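Xcc_ctr_pt (Xanthomonas campestris pv. campestris, PDB 6NJW) is the C-terminal Toprim-containing region of a Class 2 OLD family nuclease, which binds magnesium and probably cleaves nucleic acid by a two-metal mechanism. Local coordinates at residues A[38-44]-A[210-215]; A[143-147]-A[197-201]. Residues are numbered along the deposited sequence.

Contact 1 of 2, residues A[38-44]-A[210-215]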
loop_
_atom_site.group_PDB
_atom_site.type_symbol
_atom_site.label_atom_id
_atom_site.label_comp_id
_atom_site.label_asym_id
_atom_site.label_seq_id
_atom_site.Cartn_x
_atom_site.Cartn_y
_atom_site.Cartn_z
ATOM N N PHE A 38 -0.206 -0.084 10.029
ATOM C CA PHE A 38 -0.699 -1.459 10.066
ATOM C C PHE A 38 0.391 -2.419 10.519
ATOM O O PHE A 38 0.102 -3.403 11.211
ATOM C CB PHE A 38 -1.245 -1.892 8.709
ATOM C CG PHE A 38 -2.688 -1.472 8.474
ATOM C CD1 PHE A 38 -3.702 -1.929 9.315
ATOM C CD2 PHE A 38 -3.019 -0.630 7.420
ATOM C CE1 PHE A 38 -5.029 -1.546 9.116
ATOM C CE2 PHE A 38 -4.342 -0.237 7.214
ATOM C CZ PHE A 38 -5.345 -0.700 8.055
ATOM N N ALA A 39 1.640 -2.165 10.121
ATOM C CA ALA A 39 2.750 -3.015 10.560
ATOM C C ALA A 39 2.813 -3.094 12.084
ATOM O O ALA A 39 2.956 -4.184 12.652
ATOM C CB ALA A 39 4.074 -2.496 9.987
ATOM N N GLU A 40 2.684 -1.952 12.765
ATOM C CA GLU A 40 2.807 -1.954 14.226
ATOM C C GLU A 40 1.710 -2.785 14.881
ATOM O O GLU A 40 1.986 -3.573 15.795
ATOM C CB GLU A 40 2.793 -0.531 14.778
ATOM C CG GLU A 40 4.112 0.221 14.580
ATOM C CD GLU A 40 5.334 -0.575 15.041
ATOM O OE1 GLU A 40 5.313 -1.103 16.172
ATOM O OE2 GLU A 40 6.315 -0.672 14.264
ATOM N N VAL A 41 0.456 -2.632 14.432
ATOM C CA VAL A 41 -0.616 -3.431 15.025
ATOM C C VAL A 41 -0.567 -4.881 14.563
ATOM O O VAL A 41 -1.211 -5.731 15.181
ATOM C CB VAL A 41 -2.018 -2.836 14.753
ATOM C CG1 VAL A 41 -2.189 -1.541 15.519
ATOM C CG2 VAL A 41 -2.243 -2.619 13.241
ATOM N N LEU A 42 0.165 -5.207 13.494
ATOM C CA LEU A 42 0.442 -6.615 13.194
ATOM C C LEU A 42 1.681 -7.135 13.923
ATOM O O LEU A 42 2.067 -8.300 13.716
ATOM C CB LEU A 42 0.620 -6.843 11.674
ATOM C CG LEU A 42 -0.590 -7.294 10.839
ATOM C CD1 LEU A 42 -1.828 -6.564 11.273
ATOM C CD2 LEU A 42 -0.346 -7.069 9.332
ATOM N N ASN A 43 2.310 -6.296 14.754
ATOM C CA ASN A 43 3.497 -6.668 15.538
ATOM C C ASN A 43 4.685 -7.003 14.641
ATOM O O ASN A 43 5.516 -7.855 14.974
ATOM C CB ASN A 43 3.184 -7.818 16.500
ATOM C CG ASN A 43 2.196 -7.407 17.568
ATOM O OD1 ASN A 43 2.272 -6.298 18.091
ATOM N ND2 ASN A 43 1.263 -8.282 17.883
ATOM N N ILE A 44 4.760 -6.328 13.498
ATOM C CA ILE A 44 5.860 -6.458 12.550
ATOM C C ILE A 44 6.612 -5.136 12.632
ATOM O O ILE A 44 6.133 -4.116 12.124
ATOM C CB ILE A 44 5.338 -6.780 11.139
ATOM C CG1 ILE A 44 4.598 -8.115 11.162
ATOM C CG2 ILE A 44 6.474 -6.772 10.086
ATOM C CD1 ILE A 44 3.961 -8.503 9.843
ATOM N N ILE A 210 -2.017 -5.593 2.006
ATOM C CA ILE A 210 -1.014 -5.007 2.891
ATOM C C ILE A 210 -0.475 -6.053 3.864
ATOM O O ILE A 210 0.738 -6.141 4.095
ATOM C CB ILE A 210 -1.611 -3.788 3.625
ATOM C CG1 ILE A 210 -1.838 -2.626 2.638
ATOM C CG2 ILE A 210 -0.723 -3.339 4.785
ATOM C CD1 ILE A 210 -2.401 -1.372 3.296
ATOM N N ARG A 211 -1.358 -6.856 4.460
ATOM C CA ARG A 211 -0.882 -7.942 5.317
ATOM C C ARG A 211 0.035 -8.895 4.550
ATOM O O ARG A 211 1.076 -9.326 5.064
ATOM C CB ARG A 211 -2.065 -8.712 5.910
ATOM C CG ARG A 211 -1.623 -9.880 6.816
ATOM C CD ARG A 211 -2.811 -10.716 7.318
ATOM N NE ARG A 211 -3.826 -9.885 7.945
ATOM C CZ ARG A 211 -3.858 -9.629 9.246
ATOM N NH1 ARG A 211 -2.934 -10.156 10.028
ATOM N NH2 ARG A 211 -4.812 -8.863 9.765
ATOM N N SER A 212 -0.331 -9.223 3.316
ATOM C CA SER A 212 0.484 -10.109 2.497
ATOM C C SER A 212 1.872 -9.534 2.262
ATOM O O SER A 212 2.874 -10.252 2.375
ATOM C CB SER A 212 -0.212 -10.360 1.158
ATOM O OG SER A 212 -1.278 -11.284 1.308
ATOM N N ALA A 213 1.954 -8.243 1.942
ATOM C CA ALA A 213 3.256 -7.660 1.659
ATOM C C ALA A 213 4.087 -7.567 2.919
ATOM O O ALA A 213 5.293 -7.816 2.886
ATOM C CB ALA A 213 3.108 -6.272 1.030
ATOM N N LEU A 214 3.466 -7.173 4.033
ATOM C CA LEU A 214 4.208 -7.080 5.292
ATOM C C LEU A 214 4.767 -8.437 5.713
ATOM O O LEU A 214 5.928 -8.535 6.131
ATOM C CB LEU A 214 3.308 -6.507 6.384
ATOM C CG LEU A 214 2.967 -5.033 6.213
ATOM C CD1 LEU A 214 1.941 -4.611 7.290
ATOM C CD2 LEU A 214 4.233 -4.169 6.301
ATOM N N GLU A 215 3.957 -9.494 5.613
ATOM C CA GLU A 215 4.410 -10.835 5.979
ATOM C C GLU A 215 5.480 -11.343 5.014
ATOM O O GLU A 215 6.426 -12.027 5.426
ATOM C CB GLU A 215 3.212 -11.781 6.017
ATOM C CG GLU A 215 2.177 -11.398 7.102
ATOM C CD GLU A 215 0.979 -12.356 7.178
ATOM O OE1 GLU A 215 0.638 -12.972 6.151
ATOM O OE2 GLU A 215 0.372 -12.464 8.263
#
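The C-terminal end of helix 29-41, in the Toprim domain, packs against the start of helix 208-226 through largely apolar side chains. Phe-38 leads: its CB lies 4.2 Å from CG2 of Ile-210, and its carbonyl carbon C is equally far, 4.2 Å, from CD1 of Leu-214. At Ala-39 the small side chain lets the backbones close to 6.8 Å between the CA atoms of Ala-39 and Leu-214, with CD1 of Leu-214 3.7 Å from CA of Ala-39. Glu-40, on the far side of the turn, points its CA-CB bond away, as suits a charged residue. Leu-42 turns back toward the partner helix; its CD2 meets CD1 of Leu-214 at 3.9 Å and lies over one face of the Arg-211 guanidinium, so that the flat group borders the apolar patch. Asn-43 is the first residue to leave helical phi/psi, and its positive phi belongs to a Schellman motif: N of Asn-43 bonds to O of Glu-40 (2.9 Å) and N of Ile-44 to O of Ala-39 (2.9 Å). Asparagine tolerates this conformation well. The reversal brings Ile-44 back over the interface, its CD1 4.0 Å from CB of Leu-214. Leu-214 thus touches Phe-38, Ala-39, Leu-42 and Ile-44, a role suited to a long branched side chain. The side chain of Ile-210 also lies about 6 Å from the bound magnesium, whose ligands include Asp-82 and Tyr-209. Beyond the pair, Phe-38 and Ile-210 reach helix 134-154 at Leu-138 and Leu-134, while Ala-213 rests on strands 77-82 and 127-130 of the parallel sheet.

Contact 2 of 2, residues A[143-147]-A[197-201]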
loop_
_atom_site.group_PDB
_atom_site.type_symbol
_atom_site.label_atom_id
_atom_site.label_comp_id
_atom_site.label_asym_id
_atom_site.label_seq_id
_atom_site.Cartn_x
_atom_site.Cartn_y
_atom_site.Cartn_z
ATOM N N LEU A 143 -13.333 1.458 8.899
ATOM C CA LEU A 143 -12.828 2.739 9.381
ATOM C C LEU A 143 -13.739 3.914 9.017
ATOM O O LEU A 143 -13.289 5.067 9.043
ATOM C CB LEU A 143 -11.412 2.980 8.848
ATOM C CG LEU A 143 -10.306 2.156 9.515
ATOM C CD1 LEU A 143 -8.979 2.278 8.765
ATOM C CD2 LEU A 143 -10.138 2.543 10.974
ATOM N N ALA A 144 -15.012 3.648 8.708
ATOM C CA ALA A 144 -15.919 4.701 8.247
ATOM C C ALA A 144 -15.986 5.865 9.228
ATOM O O ALA A 144 -15.817 7.029 8.844
ATOM C CB ALA A 144 -17.317 4.120 8.022
ATOM N N GLU A 145 -16.228 5.571 10.504
ATOM C CA GLU A 145 -16.488 6.632 11.474
ATOM C C GLU A 145 -15.230 7.432 11.798
ATOM O O GLU A 145 -15.295 8.656 11.974
ATOM C CB GLU A 145 -17.090 6.040 12.750
ATOM C CG GLU A 145 -17.184 7.023 13.907
ATOM C CD GLU A 145 -18.381 6.761 14.805
ATOM O OE1 GLU A 145 -18.989 5.670 14.693
ATOM O OE2 GLU A 145 -18.714 7.651 15.624
ATOM N N ASP A 146 -14.074 6.770 11.888
ATOM C CA ASP A 146 -12.838 7.505 12.151
ATOM C C ASP A 146 -12.468 8.410 10.975
ATOM O O ASP A 146 -11.928 9.504 11.172
ATOM C CB ASP A 146 -11.698 6.536 12.458
ATOM C CG ASP A 146 -11.984 5.671 13.686
ATOM O OD1 ASP A 146 -11.946 6.200 14.818
ATOM O OD2 ASP A 146 -12.279 4.471 13.510
ATOM N N MET A 147 -12.723 7.960 9.748
ATOM C CA MET A 147 -12.438 8.809 8.598
ATOM C C MET A 147 -13.366 10.016 8.572
ATOM O O MET A 147 -12.943 11.111 8.186
ATOM C CB MET A 147 -12.539 7.992 7.314
ATOM C CG MET A 147 -11.421 6.949 7.215
ATOM S SD MET A 147 -11.617 5.754 5.898
ATOM C CE MET A 147 -11.226 6.780 4.467
ATOM N N LEU A 197 -5.239 9.523 10.188
ATOM C CA LEU A 197 -6.007 8.292 10.326
ATOM C C LEU A 197 -5.200 7.183 10.995
ATOM O O LEU A 197 -5.787 6.292 11.619
ATOM C CB LEU A 197 -6.495 7.821 8.955
ATOM C CG LEU A 197 -7.446 6.619 8.915
ATOM C CD1 LEU A 197 -8.740 6.919 9.659
ATOM C CD2 LEU A 197 -7.734 6.200 7.486
ATOM N N ALA A 198 -3.871 7.222 10.869
ATOM C CA ALA A 198 -3.026 6.108 11.305
ATOM C C ALA A 198 -3.267 5.663 12.745
ATOM O O ALA A 198 -3.343 4.443 12.971
ATOM C CB ALA A 198 -1.548 6.476 11.091
ATOM N N PRO A 199 -3.421 6.553 13.735
ATOM C CA PRO A 199 -3.706 6.079 15.111
ATOM C C PRO A 199 -4.968 5.242 15.254
ATOM O O PRO A 199 -5.124 4.571 16.277
ATOM C CB PRO A 199 -3.825 7.385 15.912
ATOM C CG PRO A 199 -2.984 8.352 15.174
ATOM C CD PRO A 199 -3.115 7.993 13.717
ATOM N N SER A 200 -5.882 5.261 14.286
ATOM C CA SER A 200 -7.117 4.501 14.419
ATOM C C SER A 200 -7.040 3.093 13.848
ATOM O O SER A 200 -7.920 2.279 14.136
ATOM C CB SER A 200 -8.272 5.237 13.727
ATOM O OG SER A 200 -8.486 6.503 14.320
ATOM N N VAL A 201 -6.049 2.783 13.016
ATOM C CA VAL A 201 -6.076 1.487 12.359
ATOM C C VAL A 201 -5.841 0.396 13.400
ATOM O O VAL A 201 -5.212 0.615 14.445
ATOM C CB VAL A 201 -5.050 1.421 11.211
ATOM C CG1 VAL A 201 -5.172 2.687 10.305
ATOM C CG2 VAL A 201 -3.648 1.298 11.756
#
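One turn of helix 134-154 faces the end of helix 190-197 and the 3-10 turn 198-200, a plain structural packing among the helices beside the Toprim sheet. The helix is kinked here, N of Glu-145 and N of Asp-146 lacking bonds to the turn before, though N of Met-147 still bonds to O of Leu-143 at 3.0 Å. The backbones approach to 6.7 Å between CA of Met-147 and CA of Leu-197 and to 6.8 Å between CA of Asp-146 and CA of Ser-200. In the 3-10 turn, N of Ser-200 bonds to O of Leu-197 at 2.9 Å. Leu-197 points toward the helix and supplies a branched apolar surface: its CD1 is 3.6 Å from CG of Met-147, whose flexible, unbranched chain fits alongside, and its CD2 is 4.3 Å from CD1 of Leu-143. That same Leu-143 CD1 lies 4.1 Å from CG1 of Val-201, a residue that also packs on Ile-34 and Ala-37 of helix 29-41. Polar residues suit the partly exposed margin, where OD1 of Asp-146 and OG of Ser-200 stand 3.5 Å apart.

Overall arrangement
The two contacts are nested: contact 2, between residues 143-147 and 197-201, falls inside the long loop of chain closed by contact 1, which pairs residues 38-44 with 210-215. Their centres are about 17 Å apart, yet they touch, CE1 of Phe-38 lying 3.6 Å from CB of Val-201. Helix 29-41, a partner in contact 1, also packs on Val-201 of contact 2; helix 134-154 supplies one side of contact 2 and touches contact 1 through Leu-134 and Leu-138. Contact 1 sets helix 29-41 against helix 208-226, which lies on the Toprim sheet, and adjoins the magnesium site, whereas contact 2 is structural packing farther from the metal.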